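Local coordinates for type II antifreeze protein (Brachyopsis rostratus, PDB 2ZIB), which binds to ice crystals and inhibits their growth, protecting fish blood from freezing in subzero sea water, at residues 49-52 with 53-57. Sequence-based numbering, arbitrary orientation.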
ATOM      1  N   HIS A  49      -6.161   0.996   6.799  1.00 11.24           N
ATOM      2  CA  HIS A  49      -7.452   1.480   7.330  1.00 12.75           C
ATOM      3  C   HIS A  49      -7.416   1.840   8.788  1.00 13.42           C
ATOM      4  O   HIS A  49      -8.454   2.183   9.346  1.00 15.97           O
ATOM      5  CB  HIS A  49      -8.528   0.416   7.079  1.00 13.01           C
ATOM      6  CG  HIS A  49      -8.713   0.170   5.622  1.00 11.47           C
ATOM      7  ND1 HIS A  49      -9.385   1.064   4.831  1.00 11.99           N
ATOM      8  CD2 HIS A  49      -8.195  -0.774   4.793  1.00 11.97           C
ATOM      9  CE1 HIS A  49      -9.293   0.674   3.568  1.00 12.00           C
ATOM     10  NE2 HIS A  49      -8.594  -0.457   3.526  1.00 12.59           N
ATOM     11  N   SER A  50      -6.237   1.798   9.394  1.00 13.52           N
ATOM     12  CA  SER A  50      -6.073   2.164  10.813  1.00 14.42           C
ATOM     13  C   SER A  50      -4.630   2.367  11.114  1.00 14.98           C
ATOM     14  O   SER A  50      -3.754   1.884  10.386  1.00 14.27           O
ATOM     15  CB  SER A  50      -6.585   1.061  11.757  1.00 16.42           C
ATOM     16  OG  SER A  50      -5.817  -0.099  11.604  1.00 17.72           O
ATOM     17  N   LEU A  51      -4.352   3.005  12.255  1.00 15.29           N
ATOM     18  CA  LEU A  51      -2.977   3.083  12.710  1.00 15.17           C
ATOM     19  C   LEU A  51      -2.452   1.707  13.025  1.00 16.10           C
ATOM     20  O   LEU A  51      -1.272   1.440  12.817  1.00 14.90           O
ATOM     21  CB  LEU A  51      -2.845   4.004  13.938  1.00 16.01           C
ATOM     22  CG  LEU A  51      -1.391   4.184  14.415  1.00 17.93           C
ATOM     23  CD1 LEU A  51      -0.357   4.775  13.437  1.00 16.71           C
ATOM     24  CD2 LEU A  51      -1.410   5.040  15.716  1.00 21.33           C
ATOM     25  N   GLU A  52      -3.322   0.813  13.505  1.00 16.22           N
ATOM     26  CA  GLU A  52      -2.876  -0.569  13.722  1.00 18.06           C
ATOM     27  C   GLU A  52      -2.289  -1.214  12.466  1.00 16.15           C
ATOM     28  O   GLU A  52      -1.224  -1.848  12.520  1.00 15.34           O
ATOM     29  CB  GLU A  52      -4.067  -1.388  14.211  1.00 19.39           C
ATOM     30  CG  GLU A  52      -3.797  -2.803  14.648  1.00 24.62           C
ATOM     31  CD  GLU A  52      -4.948  -3.311  15.500  1.00 30.40           C
ATOM     32  OE1 GLU A  52      -6.099  -3.421  14.982  1.00 34.09           O
ATOM     33  OE2 GLU A  52      -4.729  -3.551  16.699  1.00 30.99           O
ATOM     34  N   GLU A  53      -2.977  -1.047  11.347  1.00 14.34           N
ATOM     35  CA  GLU A  53      -2.463  -1.567  10.064  1.00 14.07           C
ATOM     36  C   GLU A  53      -1.208  -0.844   9.623  1.00 13.42           C
ATOM     37  O   GLU A  53      -0.260  -1.484   9.189  1.00 12.40           O
ATOM     38  CB  GLU A  53      -3.561  -1.480   9.005  1.00 13.86           C
ATOM     39  CG  GLU A  53      -4.541  -2.628   9.140  1.00 14.18           C
ATOM     40  CD  GLU A  53      -5.555  -2.675   8.030  1.00 13.87           C
ATOM     41  OE1 GLU A  53      -5.704  -1.693   7.270  1.00 13.93           O
ATOM     42  OE2 GLU A  53      -6.206  -3.742   7.860  1.00 16.58           O
ATOM     43  N   GLN A  54      -1.184   0.477   9.783  1.00 12.36           N
ATOM     44  CA  GLN A  54      -0.009   1.293   9.456  1.00 13.01           C
ATOM     45  C   GLN A  54       1.195   0.721  10.175  1.00 13.54           C
ATOM     46  O   GLN A  54       2.260   0.552   9.603  1.00 12.40           O
ATOM     47  CB  GLN A  54      -0.257   2.755   9.859  1.00 12.31           C
ATOM     48  CG  GLN A  54       0.957   3.688   9.739  1.00 11.91           C
ATOM     49  CD  GLN A  54       1.322   4.062   8.295  1.00  9.71           C
ATOM     50  OE1 GLN A  54       0.572   3.764   7.351  1.00 10.03           O
ATOM     51  NE2 GLN A  54       2.469   4.697   8.117  1.00 10.24           N
ATOM     52  N   LEU A  55       1.045   0.489  11.487  1.00 13.87           N
ATOM     53  CA  LEU A  55       2.166   0.030  12.280  1.00 13.08           C
ATOM     54  C   LEU A  55       2.550  -1.416  11.951  1.00 13.84           C
ATOM     55  O   LEU A  55       3.731  -1.762  11.945  1.00 14.05           O
ATOM     56  CB  LEU A  55       1.842   0.179  13.786  1.00 15.10           C
ATOM     57  CG  LEU A  55       1.701   1.629  14.295  1.00 13.95           C
ATOM     58  CD1 LEU A  55       1.204   1.598  15.787  1.00 15.41           C
ATOM     59  CD2 LEU A  55       3.038   2.437  14.131  1.00 17.32           C
ATOM     60  N   TYR A  56       1.564  -2.270  11.671  1.00 13.04           N
ATOM     61  CA  TYR A  56       1.918  -3.624  11.242  1.00 14.53           C
ATOM     62  C   TYR A  56       2.747  -3.604   9.940  1.00 14.26           C
ATOM     63  O   TYR A  56       3.754  -4.299   9.802  1.00 14.60           O
ATOM     64  CB  TYR A  56       0.639  -4.449  10.995  1.00 15.09           C
ATOM     65  CG  TYR A  56       0.966  -5.820  10.441  1.00 14.00           C
ATOM     66  CD1 TYR A  56       1.390  -6.838  11.306  1.00 16.54           C
ATOM     67  CD2 TYR A  56       0.882  -6.110   9.080  1.00 13.98           C
ATOM     68  CE1 TYR A  56       1.754  -8.119  10.832  1.00 17.32           C
ATOM     69  CE2 TYR A  56       1.240  -7.369   8.595  1.00 14.43           C
ATOM     70  CZ  TYR A  56       1.655  -8.366   9.461  1.00 16.34           C
ATOM     71  OH  TYR A  56       1.986  -9.611   8.963  1.00 18.61           O
ATOM     72  N   ILE A  57       2.289  -2.836   8.964  1.00 14.27           N
ATOM     73  CA  ILE A  57       2.985  -2.774   7.678  1.00 14.64           C
ATOM     74  C   ILE A  57       4.346  -2.113   7.841  1.00 15.37           C
ATOM     75  O   ILE A  57       5.341  -2.601   7.286  1.00 14.99           O
ATOM     76  CB  ILE A  57       2.099  -2.071   6.601  1.00 13.76           C
ATOM     77  CG1 ILE A  57       0.841  -2.911   6.276  1.00 14.13           C
ATOM     78  CG2 ILE A  57       2.904  -1.785   5.349  1.00 14.95           C
ATOM     79  CD1 ILE A  57      -0.291  -2.139   5.547  1.00 17.83           C
TER
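Ser50 OG accepts from Glu53 N at 3.0 Å, a nearly straight bond that makes Ser50 the N-cap of helix 51-60 and illustrates how side chains as well as backbone finish a helix start. With chi1 at 64°, OG lies between the backbone N and the carbonyl carbon of Ser50, within reach of Glu53 N. The Glu53 chain runs extended beyond CG, past Ser50 OG, and Glu53 OE1 accepts from His49 N at 2.8 Å. The nitrogen lies nearly in line with the C-O bond, but the hydrogen bond is clearly bent (141°). Because this donor belongs to the residue before the N-cap, the pair resembles a capping box without meeting its definition. Glu53 OE1 also lies at the edge of the imidazole, 3.6 Å from His49 CD2; the two side chains run alongside each other with ring and carboxylate planes 62° apart. Glu53 OE2 forms a salt bridge with Arg20, so each oxygen has a partner, which probably limits the carboxylate's rotation.

Behind the cap the ordinary helical bonds begin, Gln54 N to Ser50 O and Leu55 N to Leu51 O. On the outer surface the leucine side chains cross at a slant, Leu51 CD1 touching Leu55 CG at 3.9 Å.

This is the beginning of helix 51-60 in the C-type lectin fold. His49 ND1 is hydrogen-bonded to Asp87, Gln54 turns inward to hydrogen-bond Trp115 of strand 115-118, and Tyr56 hydrogen-bonds Thr15 of strand 15-17 and meets the ring of Phe22 on strand 20-26.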